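Local structure of exodeoxyribonuclease (Neisseria meningitidis, 4B5F) at residues N8-R13 / K243-A248; Q35-Q40 / W58-K63; I31-E36 / L103-L108; A129-L134 / G180-K185. The protein probably cleaves the DNA backbone at abasic sites as a magnesium- or manganese-dependent AP endonuclease, with a 3'-5' exonuclease activity also assigned to its family. One frame throughout, in Å; residues are numbered along the deposited sequence.

Interaction 1 of 4, residues N8-R13 / K243-A248. With nucleotides of chain C.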
# COMPACT_ATOMS: atom_id res chain seq x y z
N ASN A 8 2.88 -3.24 4.39
CA ASN A 8 1.94 -4.29 4.77
C ASN A 8 2.59 -5.14 5.85
O ASN A 8 3.54 -5.87 5.59
CB ASN A 8 1.57 -5.15 3.56
CG ASN A 8 0.56 -6.23 3.90
OD1 ASN A 8 0.66 -6.89 4.94
ND2 ASN A 8 -0.42 -6.43 3.02
N VAL A 9 2.08 -5.02 7.08
CA VAL A 9 2.75 -5.62 8.23
C VAL A 9 2.34 -7.06 8.51
O VAL A 9 2.88 -7.70 9.41
CB VAL A 9 2.53 -4.77 9.51
CG1 VAL A 9 3.13 -3.38 9.33
CG2 VAL A 9 1.05 -4.67 9.84
N ASN A 10 1.39 -7.58 7.74
CA ASN A 10 0.93 -8.95 7.91
C ASN A 10 0.58 -9.24 9.37
O ASN A 10 1.11 -10.17 9.97
CB ASN A 10 1.99 -9.93 7.41
CG ASN A 10 1.47 -11.35 7.31
OD1 ASN A 10 0.27 -11.58 7.25
ND2 ASN A 10 2.39 -12.32 7.27
N GLY A 11 -0.31 -8.43 9.93
CA GLY A 11 -0.67 -8.54 11.33
C GLY A 11 0.14 -7.60 12.20
O GLY A 11 1.30 -7.87 12.49
N ILE A 12 -0.47 -6.50 12.60
CA ILE A 12 0.24 -5.46 13.34
C ILE A 12 0.77 -5.96 14.69
O ILE A 12 1.85 -5.56 15.13
CB ILE A 12 -0.63 -4.21 13.56
CG1 ILE A 12 0.22 -3.04 14.07
CG2 ILE A 12 -1.79 -4.51 14.51
CD1 ILE A 12 -0.55 -1.75 14.24
N ARG A 13 0.01 -6.84 15.33
CA ARG A 13 0.44 -7.42 16.61
C ARG A 13 1.67 -8.30 16.43
O ARG A 13 2.56 -8.32 17.28
CB ARG A 13 -0.71 -8.20 17.25
CG ARG A 13 -1.77 -7.32 17.88
CD ARG A 13 -2.98 -8.12 18.34
NE ARG A 13 -3.79 -8.57 17.22
CZ ARG A 13 -4.94 -9.24 17.34
NH1 ARG A 13 -5.42 -9.53 18.55
NH2 ARG A 13 -5.61 -9.61 16.26
N LYS A 243 13.14 -7.84 8.85
CA LYS A 243 11.93 -8.42 8.28
C LYS A 243 10.82 -8.50 9.32
O LYS A 243 10.96 -9.19 10.33
CB LYS A 243 12.24 -9.81 7.70
CG LYS A 243 11.12 -10.41 6.87
CD LYS A 243 11.62 -11.63 6.09
CE LYS A 243 10.52 -12.25 5.24
NZ LYS A 243 9.43 -12.83 6.08
N PHE A 244 9.73 -7.78 9.08
CA PHE A 244 8.62 -7.74 10.02
C PHE A 244 7.37 -8.39 9.44
O PHE A 244 6.33 -8.44 10.09
CB PHE A 244 8.27 -6.29 10.40
CG PHE A 244 9.47 -5.40 10.54
CD1 PHE A 244 10.22 -5.40 11.70
CD2 PHE A 244 9.82 -4.52 9.53
CE1 PHE A 244 11.31 -4.57 11.84
CE2 PHE A 244 10.91 -3.68 9.66
CZ PHE A 244 11.66 -3.71 10.82
N SER A 245 7.48 -8.88 8.21
CA SER A 245 6.31 -9.34 7.46
C SER A 245 6.74 -10.06 6.19
O SER A 245 7.92 -10.09 5.86
CB SER A 245 5.43 -8.14 7.11
OG SER A 245 4.41 -8.49 6.19
N ASP A 246 5.78 -10.66 5.49
CA ASP A 246 6.07 -11.26 4.19
C ASP A 246 6.14 -10.18 3.12
O ASP A 246 6.55 -10.44 1.98
CB ASP A 246 5.06 -12.36 3.84
CG ASP A 246 3.64 -11.84 3.73
OD1 ASP A 246 3.32 -10.81 4.37
OD2 ASP A 246 2.84 -12.46 3.00
N HIS A 247 5.73 -8.97 3.49
CA HIS A 247 5.95 -7.79 2.66
C HIS A 247 7.14 -7.01 3.20
O HIS A 247 7.46 -7.09 4.39
CB HIS A 247 4.72 -6.89 2.65
CG HIS A 247 3.53 -7.49 1.95
ND1 HIS A 247 3.19 -7.17 0.65
CD2 HIS A 247 2.59 -8.37 2.38
CE1 HIS A 247 2.10 -7.83 0.31
NE2 HIS A 247 1.72 -8.56 1.34
N ALA A 248 7.80 -6.25 2.33
CA ALA A 248 8.86 -5.36 2.76
C ALA A 248 8.41 -3.91 2.60
O ALA A 248 7.74 -3.57 1.63
CB ALA A 248 10.13 -5.61 1.96
P DG C 10 -1.02 -11.59 14.24
OP1 DG C 10 -1.01 -10.11 14.26
OP2 DG C 10 -0.08 -12.34 15.10
O5' DG C 10 -2.50 -12.10 14.57
C5' DG C 10 -3.57 -11.66 13.76
C4' DG C 10 -4.76 -12.58 13.92
O4' DG C 10 -4.44 -13.90 13.42
C3' DG C 10 -5.23 -12.77 15.37
O3' DG C 10 -6.60 -12.41 15.46
C2' DG C 10 -5.02 -14.26 15.63
C1' DG C 10 -5.16 -14.82 14.22
N9 DG C 10 -4.61 -16.16 14.06
C8 DG C 10 -3.39 -16.63 14.47
N7 DG C 10 -3.20 -17.89 14.18
C5 DG C 10 -4.37 -18.27 13.53
C6 DG C 10 -4.74 -19.52 12.98
O6 DG C 10 -4.10 -20.57 12.95
N1 DG C 10 -6.02 -19.46 12.41
C2 DG C 10 -6.82 -18.35 12.38
N2 DG C 10 -8.02 -18.49 11.79
N3 DG C 10 -6.48 -17.18 12.90
C4 DG C 10 -5.24 -17.21 13.45
P DC C 11 -7.39 -12.55 16.85
OP1 DC C 11 -8.09 -11.27 17.11
OP2 DC C 11 -6.44 -13.08 17.86
O5' DC C 11 -8.47 -13.68 16.55
C5' DC C 11 -9.43 -13.48 15.52
C4' DC C 11 -10.23 -14.75 15.29
O4' DC C 11 -9.37 -15.75 14.68
C3' DC C 11 -10.75 -15.41 16.56
O3' DC C 11 -12.03 -14.87 16.88
C2' DC C 11 -10.85 -16.88 16.16
C1' DC C 11 -9.79 -17.04 15.08
N1 DC C 11 -8.59 -17.82 15.50
C2 DC C 11 -8.54 -19.19 15.26
O2 DC C 11 -9.50 -19.74 14.71
N3 DC C 11 -7.44 -19.89 15.65
C4 DC C 11 -6.43 -19.26 16.24
N4 DC C 11 -5.36 -19.99 16.60
C5 DC C 11 -6.45 -17.86 16.49
C6 DC C 11 -7.54 -17.18 16.11
P DA C 9 3.75 -15.02 11.00
OP1 DA C 9 4.69 -13.91 10.74
OP2 DA C 9 4.12 -16.08 11.96
O5' DA C 9 2.36 -14.41 11.46
C5' DA C 9 1.74 -13.43 10.64
C4' DA C 9 0.26 -13.31 10.96
O4' DA C 9 -0.45 -14.46 10.43
C3' DA C 9 -0.06 -13.25 12.45
O3' DA C 9 -0.79 -12.06 12.73
C2' DA C 9 -0.90 -14.50 12.73
C1' DA C 9 -1.43 -14.88 11.35
N9 DA C 9 -1.62 -16.32 11.17
C8 DA C 9 -0.78 -17.32 11.56
N7 DA C 9 -1.21 -18.52 11.26
C5 DA C 9 -2.42 -18.29 10.62
C6 DA C 9 -3.38 -19.16 10.06
N6 DA C 9 -3.25 -20.49 10.05
N1 DA C 9 -4.47 -18.60 9.50
C2 DA C 9 -4.59 -17.27 9.51
N3 DA C 9 -3.76 -16.35 10.01
C4 DA C 9 -2.69 -16.94 10.56
O HOH W 1 4.79 -3.25 2.12
O HOH W 2 6.29 -4.44 5.68
O HOH W 3 4.05 -9.85 10.83
O HOH W 4 0.36 -11.89 4.21

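Interaction 2 of 4, residues Q35-Q40 / W58-K63. With nucleotides of chain C.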
# COMPACT_ATOMS: atom_id res chain seq x y z
N GLN A 35 -0.83 -1.71 6.14
CA GLN A 35 -1.95 -2.53 5.69
C GLN A 35 -1.97 -3.88 6.38
O GLN A 35 -0.94 -4.33 6.91
CB GLN A 35 -1.92 -2.71 4.17
CG GLN A 35 -1.91 -1.41 3.38
CD GLN A 35 -0.52 -0.80 3.29
OE1 GLN A 35 -0.37 0.42 3.29
NE2 GLN A 35 0.49 -1.65 3.20
N GLU A 36 -3.13 -4.53 6.38
CA GLU A 36 -3.31 -5.81 7.06
C GLU A 36 -3.03 -5.73 8.55
O GLU A 36 -2.13 -6.40 9.06
CB GLU A 36 -2.47 -6.91 6.41
CG GLU A 36 -2.96 -7.34 5.04
CD GLU A 36 -2.21 -8.54 4.50
OE1 GLU A 36 -1.49 -9.19 5.28
OE2 GLU A 36 -2.34 -8.83 3.29
N LEU A 37 -3.80 -4.91 9.26
CA LEU A 37 -3.71 -4.84 10.71
C LEU A 37 -4.06 -6.20 11.30
O LEU A 37 -3.52 -6.60 12.34
CB LEU A 37 -4.65 -3.78 11.26
CG LEU A 37 -4.38 -2.32 10.87
CD1 LEU A 37 -5.41 -1.40 11.51
CD2 LEU A 37 -2.97 -1.92 11.26
N LYS A 38 -4.96 -6.91 10.63
CA LYS A 38 -5.48 -8.18 11.13
C LYS A 38 -5.90 -8.06 12.58
O LYS A 38 -5.66 -8.95 13.40
CB LYS A 38 -4.46 -9.30 10.94
CG LYS A 38 -4.19 -9.63 9.47
CD LYS A 38 -3.31 -10.85 9.31
CE LYS A 38 -3.07 -11.15 7.84
NZ LYS A 38 -2.24 -12.37 7.64
N ALA A 39 -6.54 -6.93 12.89
CA ALA A 39 -6.99 -6.65 14.24
C ALA A 39 -8.05 -5.55 14.21
O ALA A 39 -8.12 -4.77 13.26
CB ALA A 39 -5.83 -6.22 15.11
N GLN A 40 -8.88 -5.51 15.24
CA GLN A 40 -9.87 -4.45 15.38
C GLN A 40 -9.40 -3.46 16.44
O GLN A 40 -8.44 -3.73 17.16
CB GLN A 40 -11.24 -5.03 15.74
CG GLN A 40 -11.78 -5.97 14.67
CD GLN A 40 -13.06 -6.67 15.10
OE1 GLN A 40 -13.26 -6.97 16.27
NE2 GLN A 40 -13.95 -6.92 14.14
N TRP A 58 -7.21 4.72 11.67
CA TRP A 58 -7.31 3.38 11.12
C TRP A 58 -8.73 3.05 10.69
O TRP A 58 -9.69 3.67 11.14
CB TRP A 58 -6.86 2.36 12.16
CG TRP A 58 -7.58 2.54 13.46
CD1 TRP A 58 -8.73 1.92 13.85
CD2 TRP A 58 -7.21 3.40 14.54
NE1 TRP A 58 -9.09 2.34 15.11
CE2 TRP A 58 -8.17 3.25 15.55
CE3 TRP A 58 -6.15 4.29 14.75
CZ2 TRP A 58 -8.11 3.96 16.75
CZ3 TRP A 58 -6.09 4.99 15.94
CH2 TRP A 58 -7.07 4.82 16.93
N HIS A 59 -8.85 2.06 9.80
CA HIS A 59 -10.14 1.50 9.46
C HIS A 59 -10.05 -0.02 9.55
O HIS A 59 -9.33 -0.65 8.77
CB HIS A 59 -10.58 1.93 8.06
CG HIS A 59 -11.99 1.56 7.73
ND1 HIS A 59 -12.71 2.18 6.73
CD2 HIS A 59 -12.83 0.65 8.28
CE1 HIS A 59 -13.92 1.65 6.67
NE2 HIS A 59 -14.01 0.72 7.60
N CYS A 60 -10.77 -0.59 10.50
CA CYS A 60 -10.71 -2.03 10.74
C CYS A 60 -11.88 -2.75 10.08
O CYS A 60 -12.95 -2.17 9.87
CB CYS A 60 -10.70 -2.32 12.24
SG CYS A 60 -9.34 -1.53 13.13
N ALA A 61 -11.67 -4.02 9.76
CA ALA A 61 -12.71 -4.84 9.15
C ALA A 61 -13.72 -5.28 10.21
O ALA A 61 -13.43 -5.26 11.40
CB ALA A 61 -12.10 -6.06 8.48
N GLU A 62 -14.91 -5.67 9.76
CA GLU A 62 -15.95 -6.15 10.66
C GLU A 62 -15.63 -7.55 11.15
O GLU A 62 -16.02 -7.95 12.25
CB GLU A 62 -17.32 -6.11 9.97
CG GLU A 62 -17.78 -4.71 9.60
CD GLU A 62 -19.15 -4.70 8.95
OE1 GLU A 62 -19.66 -5.78 8.60
OE2 GLU A 62 -19.72 -3.59 8.80
N LYS A 63 -14.92 -8.31 10.32
CA LYS A 63 -14.47 -9.65 10.70
C LYS A 63 -13.16 -9.57 11.48
O LYS A 63 -12.30 -8.75 11.16
CB LYS A 63 -14.32 -10.54 9.47
CG LYS A 63 -15.62 -10.81 8.74
CD LYS A 63 -15.44 -11.82 7.62
CE LYS A 63 -14.50 -11.30 6.54
NZ LYS A 63 -14.38 -12.26 5.41
P DG C 10 -1.02 -11.59 14.24
OP1 DG C 10 -1.01 -10.11 14.26
OP2 DG C 10 -0.08 -12.34 15.10
O5' DG C 10 -2.50 -12.10 14.57
C5' DG C 10 -3.57 -11.66 13.76
C4' DG C 10 -4.76 -12.58 13.92
O4' DG C 10 -4.44 -13.90 13.42
C3' DG C 10 -5.23 -12.77 15.37
O3' DG C 10 -6.60 -12.41 15.46
C2' DG C 10 -5.02 -14.26 15.63
C1' DG C 10 -5.16 -14.82 14.22
N9 DG C 10 -4.61 -16.16 14.06
C8 DG C 10 -3.39 -16.63 14.47
N7 DG C 10 -3.20 -17.89 14.18
C5 DG C 10 -4.37 -18.27 13.53
C6 DG C 10 -4.74 -19.52 12.98
O6 DG C 10 -4.10 -20.57 12.95
N1 DG C 10 -6.02 -19.46 12.41
C2 DG C 10 -6.82 -18.35 12.38
N2 DG C 10 -8.02 -18.49 11.79
N3 DG C 10 -6.48 -17.18 12.90
C4 DG C 10 -5.24 -17.21 13.45
O HOH W 5 -9.09 -4.91 10.52

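Interaction 3 of 4, residues I31-E36 / L103-L108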
# COMPACT_ATOMS: atom_id res chain seq x y z
N ILE A 31 5.48 9.97 7.53
CA ILE A 31 4.19 9.33 7.38
C ILE A 31 4.37 7.85 7.08
O ILE A 31 5.14 7.48 6.19
CB ILE A 31 3.38 9.98 6.24
CG1 ILE A 31 3.21 11.48 6.48
CG2 ILE A 31 2.02 9.30 6.09
CD1 ILE A 31 2.49 12.20 5.36
N VAL A 32 3.67 7.00 7.82
CA VAL A 32 3.75 5.56 7.63
C VAL A 32 2.36 4.96 7.39
O VAL A 32 1.51 4.98 8.27
CB VAL A 32 4.39 4.86 8.84
CG1 VAL A 32 4.44 3.36 8.63
CG2 VAL A 32 5.79 5.42 9.10
N CYS A 33 2.15 4.43 6.19
CA CYS A 33 0.88 3.79 5.85
C CYS A 33 1.01 2.28 5.97
O CYS A 33 1.83 1.66 5.29
CB CYS A 33 0.47 4.16 4.42
SG CYS A 33 0.25 5.93 4.14
N VAL A 34 0.20 1.68 6.84
CA VAL A 34 0.26 0.24 7.07
C VAL A 34 -1.00 -0.48 6.59
O VAL A 34 -2.10 0.08 6.64
CB VAL A 34 0.52 -0.10 8.55
CG1 VAL A 34 1.85 0.49 9.01
CG2 VAL A 34 -0.62 0.41 9.42
N GLN A 35 -0.83 -1.71 6.14
CA GLN A 35 -1.95 -2.53 5.69
C GLN A 35 -1.97 -3.88 6.38
O GLN A 35 -0.94 -4.33 6.91
CB GLN A 35 -1.92 -2.71 4.17
CG GLN A 35 -1.91 -1.41 3.38
CD GLN A 35 -0.52 -0.80 3.29
OE1 GLN A 35 -0.37 0.42 3.29
NE2 GLN A 35 0.49 -1.65 3.20
N GLU A 36 -3.13 -4.53 6.38
CA GLU A 36 -3.31 -5.81 7.06
C GLU A 36 -3.03 -5.73 8.55
O GLU A 36 -2.13 -6.40 9.06
CB GLU A 36 -2.47 -6.91 6.41
CG GLU A 36 -2.96 -7.34 5.04
CD GLU A 36 -2.21 -8.54 4.50
OE1 GLU A 36 -1.49 -9.19 5.28
OE2 GLU A 36 -2.34 -8.83 3.29
N LEU A 103 -1.31 18.43 0.80
CA LEU A 103 -0.99 17.02 0.61
C LEU A 103 -2.08 16.10 1.14
O LEU A 103 -2.79 16.44 2.09
CB LEU A 103 0.34 16.68 1.28
CG LEU A 103 0.78 15.22 1.23
CD1 LEU A 103 0.94 14.75 -0.21
CD2 LEU A 103 2.06 15.00 2.01
N SER A 104 -2.21 14.94 0.51
CA SER A 104 -3.12 13.90 0.99
C SER A 104 -2.46 12.54 0.78
O SER A 104 -1.95 12.25 -0.29
CB SER A 104 -4.45 13.96 0.24
OG SER A 104 -5.12 15.18 0.51
N VAL A 105 -2.49 11.71 1.82
CA VAL A 105 -1.90 10.38 1.76
C VAL A 105 -2.95 9.33 2.09
O VAL A 105 -3.72 9.49 3.03
CB VAL A 105 -0.71 10.24 2.73
CG1 VAL A 105 -0.04 8.89 2.55
CG2 VAL A 105 0.29 11.37 2.50
N ILE A 106 -2.97 8.25 1.32
CA ILE A 106 -3.93 7.18 1.52
C ILE A 106 -3.23 5.86 1.82
O ILE A 106 -2.19 5.56 1.26
CB ILE A 106 -4.81 6.99 0.26
CG1 ILE A 106 -5.65 8.24 0.01
CG2 ILE A 106 -5.71 5.77 0.41
CD1 ILE A 106 -6.52 8.15 -1.21
N SER A 107 -3.81 5.08 2.73
CA SER A 107 -3.38 3.71 2.94
C SER A 107 -4.44 2.78 2.36
O SER A 107 -5.62 2.85 2.74
CB SER A 107 -3.17 3.42 4.43
OG SER A 107 -2.60 2.13 4.61
N LEU A 108 -4.01 1.92 1.44
CA LEU A 108 -4.91 1.07 0.68
C LEU A 108 -4.51 -0.40 0.74
O LEU A 108 -3.34 -0.74 0.58
CB LEU A 108 -4.95 1.52 -0.78
CG LEU A 108 -5.57 0.55 -1.79
CD1 LEU A 108 -7.08 0.56 -1.68
CD2 LEU A 108 -5.13 0.91 -3.21

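Interaction 4 of 4, residues A129-L134 / G180-K185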
# COMPACT_ATOMS: atom_id res chain seq x y z
N ALA A 129 -14.96 0.22 -8.76
CA ALA A 129 -15.43 1.26 -7.84
C ALA A 129 -14.32 2.22 -7.42
O ALA A 129 -14.59 3.34 -6.99
CB ALA A 129 -16.07 0.62 -6.62
N PHE A 130 -13.07 1.77 -7.54
CA PHE A 130 -11.94 2.55 -7.06
C PHE A 130 -11.34 3.38 -8.19
O PHE A 130 -10.80 4.46 -7.95
CB PHE A 130 -10.88 1.63 -6.46
CG PHE A 130 -9.73 2.35 -5.83
CD1 PHE A 130 -9.94 3.28 -4.82
CD2 PHE A 130 -8.43 2.10 -6.23
CE1 PHE A 130 -8.88 3.94 -4.23
CE2 PHE A 130 -7.36 2.76 -5.65
CZ PHE A 130 -7.59 3.68 -4.65
N TYR A 131 -11.45 2.89 -9.42
CA TYR A 131 -10.93 3.60 -10.58
C TYR A 131 -11.48 5.03 -10.67
O TYR A 131 -10.71 5.98 -10.84
CB TYR A 131 -11.23 2.83 -11.86
CG TYR A 131 -10.53 3.38 -13.09
CD1 TYR A 131 -9.20 3.08 -13.34
CD2 TYR A 131 -11.20 4.20 -13.99
CE1 TYR A 131 -8.55 3.58 -14.46
CE2 TYR A 131 -10.56 4.70 -15.11
CZ TYR A 131 -9.24 4.39 -15.34
OH TYR A 131 -8.60 4.88 -16.45
N PRO A 132 -12.81 5.20 -10.55
CA PRO A 132 -13.38 6.55 -10.63
C PRO A 132 -12.92 7.43 -9.47
O PRO A 132 -12.89 8.65 -9.62
CB PRO A 132 -14.89 6.29 -10.53
CG PRO A 132 -15.01 4.97 -9.86
CD PRO A 132 -13.84 4.17 -10.35
N MET A 133 -12.56 6.82 -8.35
CA MET A 133 -12.04 7.57 -7.21
C MET A 133 -10.64 8.09 -7.50
O MET A 133 -10.28 9.19 -7.08
CB MET A 133 -12.03 6.70 -5.95
CG MET A 133 -13.40 6.29 -5.45
SD MET A 133 -13.32 5.32 -3.93
CE MET A 133 -12.47 6.47 -2.84
N LEU A 134 -9.86 7.29 -8.22
CA LEU A 134 -8.51 7.68 -8.61
C LEU A 134 -8.57 8.78 -9.66
O LEU A 134 -7.70 9.66 -9.69
CB LEU A 134 -7.74 6.48 -9.16
CG LEU A 134 -7.29 5.43 -8.14
CD1 LEU A 134 -6.74 4.19 -8.84
CD2 LEU A 134 -6.24 6.02 -7.21
N GLY A 180 -2.23 -0.34 -15.82
CA GLY A 180 -1.78 0.45 -16.95
C GLY A 180 -2.68 1.64 -17.22
O GLY A 180 -2.20 2.71 -17.60
N LYS A 181 -3.98 1.46 -17.03
CA LYS A 181 -4.94 2.53 -17.22
C LYS A 181 -4.79 3.59 -16.13
O LYS A 181 -4.84 4.79 -16.41
CB LYS A 181 -6.37 1.99 -17.22
CG LYS A 181 -6.69 1.07 -18.39
CD LYS A 181 -8.13 0.58 -18.32
CE LYS A 181 -8.41 -0.47 -19.39
NZ LYS A 181 -8.18 0.06 -20.76
N VAL A 182 -4.61 3.15 -14.89
CA VAL A 182 -4.41 4.07 -13.78
C VAL A 182 -3.21 4.97 -14.03
O VAL A 182 -3.25 6.17 -13.77
CB VAL A 182 -4.22 3.32 -12.45
CG1 VAL A 182 -3.76 4.28 -11.36
CG2 VAL A 182 -5.51 2.62 -12.04
N ILE A 183 -2.14 4.38 -14.56
CA ILE A 183 -0.91 5.13 -14.80
C ILE A 183 -1.02 6.09 -15.99
O ILE A 183 -0.72 7.27 -15.87
CB ILE A 183 0.28 4.18 -15.03
CG1 ILE A 183 0.57 3.37 -13.75
CG2 ILE A 183 1.52 4.96 -15.44
CD1 ILE A 183 1.67 2.35 -13.91
N HIS A 184 -1.44 5.57 -17.14
CA HIS A 184 -1.42 6.35 -18.37
C HIS A 184 -2.71 7.12 -18.65
O HIS A 184 -2.67 8.31 -18.95
CB HIS A 184 -1.07 5.45 -19.56
CG HIS A 184 0.27 4.79 -19.44
ND1 HIS A 184 0.46 3.62 -18.72
CD2 HIS A 184 1.49 5.13 -19.92
CE1 HIS A 184 1.74 3.28 -18.78
NE2 HIS A 184 2.38 4.18 -19.50
N LYS A 185 -3.85 6.44 -18.54
CA LYS A 185 -5.13 7.08 -18.81
C LYS A 185 -5.48 8.14 -17.76
O LYS A 185 -5.87 9.25 -18.10
CB LYS A 185 -6.25 6.04 -18.91
CG LYS A 185 -6.13 5.13 -20.12
CD LYS A 185 -7.37 4.28 -20.30
CE LYS A 185 -7.31 3.47 -21.58
NZ LYS A 185 -8.56 2.71 -21.83

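Interaction 1 of 4, residues N8-R13 / K243-A248
Asn8 and His247 run past each other with their CA atoms 5.7 Å apart, and Val9 approaches Ser245 to 5.2 Å, so the chain leaving strand 2-8 lies against the loop before strand 250-254. Ser245 OG does double duty: it donates to Asn8 O at 2.8 Å, tilted 27° from the carbonyl plane, and accepts from His247 N in an ST turn. A small hydroxyl suits this buried spot. The Asn8 amide lies almost parallel to the His247 ring, planes 10° apart, with CG 3.3 Å from His247 CD2, while Asn8 CB makes a CH-pi contact with the same face. Chi1 of -179° swings that amide over the ring, and its OD1 accepts from Asn10 N, 3.0 Å away, closing an Asx turn. Asp246 OD1 comes to 3.4 Å from Asn10 CB, and water 4 sits 2.8 Å from Asp246 OD2, with a weaker contact to Asn10 OD1. Lys38 also bonds Asn10, Trp204 bonds Asp246, and Asp221 bonds His247 ND1. Since Asn10 and Asp246 bind magnesium or manganese in this protein, and His247 is the predicted proton acceptor, the interlocked turns hold metal ligands and a probable catalytic imidazole in one polar cluster beside the DNA.

Interaction 2 of 4, residues Q35-Q40 / W58-K63
Trp58, the last residue but one of strand 55-59, opens the contact with its CB, which meets Leu37 CD1 at 4.1 Å; the two side chains cross at about a right angle. The indole itself is directed elsewhere, and its NE1 is bonded to Glu41. Leucine suits position 37 because its branched end can fill the buried side of the loop, touching both this methylene and the sulfur two residues on. His59 points the other way, as alternation along a strand requires. Cys60 then turns back toward the loop, and its CA lies 5.3 Å from that of Gln40. With SG anti to the carbonyl carbon (chi1 -57°), the compact thiol slips in beside the Gln40 backbone, 3.7 Å from Gln40 CA. Ala61 contributes its main chain: its N donates to water 5, which lies 2.9 Å from Ala39 O and can bridge the two backbones. Its carbonyl receives Gln40 NE2 at 3.2 Å, with an N-H...O angle of 158°, and the acceptor lies close to the amide plane of the glutamine. The extended Gln40 chain, chi2 174°, carries the amide far enough to span the gap, and NE2 also approaches Glu62 O at 3.0 Å. Lys63 lies at the margin and sends its ammonium to a phosphate of the bound RNA. The arrangement belongs to the nucleic-acid-binding rim of the AP endonuclease fold: the loop following strand 31-35 carries the metal ligand Glu36 and packs against the end of 55-59, one of the two edge strands of its sheet.

Interaction 3 of 4, residues I31-E36 / L103-L108
Apolar contacts dominate the first half of this meeting between Ile31, Cys33 and the strand 103-108. Ile31 and Val105 reach toward each other tip to tip, Ile31 CD1 lying 3.7 Å from Val105 CG2, while the same methyl brushes Leu103 CD2 more loosely. Cys33 SG sits 3.4 Å from Val105 CG1, a tight contact; the unbranched cysteine, with its single SG, fits where the strands come nearest, the CA atoms of Cys33 and Ser107 being only 5.2 Å apart. Branched residues fill the wider part of the interface, and smaller ones the narrow part.

Polar contacts gather at Ser107. With OG anti to the backbone N (chi1 -173°), its hydroxyl lies within bonding distance of both Val34 O at 2.9 Å and Gln35 OE1 at 3.1 Å, and its single proton may go to either or be shared. The bend of Gln35 at chi2, 82°, turns the amide so that OE1 faces the serine. Gln35 CG itself lies 3.2 Å from Leu108 O. A hydroxyl here gives the buried Val34 carbonyl a polar neighbour.

The two strands point nearly the same way, 20° apart with axes 6.4 Å from each other, but belong to different sheets: 31-35 lies between 2-8 and 69-73, whereas 103-109 pairs with 95-100 and 143-147. Their facing residues thus fill the core of the DNase I-like beta sandwich, while Ile106 and Leu108 turn to the other side and meet helix 117-139.

Interaction 4 of 4, residues A129-L134 / G180-K185
Tyr131 owes its reach to chi1 of -170°, which sets CG opposite the backbone N and sends the ring across to the neighbouring helix, while Leu134, at chi1 -73°, turns CD1 toward the same target. That target is Val182, whose CG2 meets Tyr131 CD1 at 3.9 Å and Leu134 CD1 at 3.8 Å. The valine methyl lies at the edge of the tyrosine ring, near its plane, and Leu134 crosses Val182 at about a right angle. A beta-branched side chain suits this place because both its methyls can touch Leu134 CD1 while CG2 also meets the tyrosine. Beyond the valine, the phenol end rests against the aliphatic bases of two lysines: Tyr131 OH lies 3.7 Å from Lys181 CB and 3.6 Å from Lys185 CB. Both lysine side chains cross that of Tyr131 at about a right angle and carry their ammonium groups away, Lys181 to a long, weak ion pair with Glu177.

The short helical segments run nearly parallel, at a crossing angle of -16°, and their axes stay 10.9 Å apart, a spacing that a large tyrosine can bridge. Trp178 and Leu186 also pack on Tyr131 and Leu134. Chemically the contact is graded, with buried methyls of Leu134 and Val182 inside and the amphipathic tyrosine and lysines outside; helices 117-139 and 173-185 are therefore joined here by van der Waals packing of carbon against carbon and of the phenol oxygen against lysine methylenes.

Interactions 1, 2 and 3 meet at the metal site; 2 and 3 share Gln35 and Glu36, and interaction 1 lies against them. Glu36 touches interaction 1 twice: its backbone O is 2.9 Å from Gly11 N, a probable hydrogen bond, and its OE2 is 3.1 Å from Asn8 ND2. Lys38 of interaction 2 adds a further link through NZ, 2.7 Å from Asn10 OD1. The centres of these three contacts lie 14 to 15 Å apart. Interaction 4 is remote, its centre about 27 Å from that of interaction 1 and its nearest atom about 15 Å from the bound nucleic acid. It meets interaction 3 where Leu108 CD2 packs 3.8 Å from Phe130 CE2.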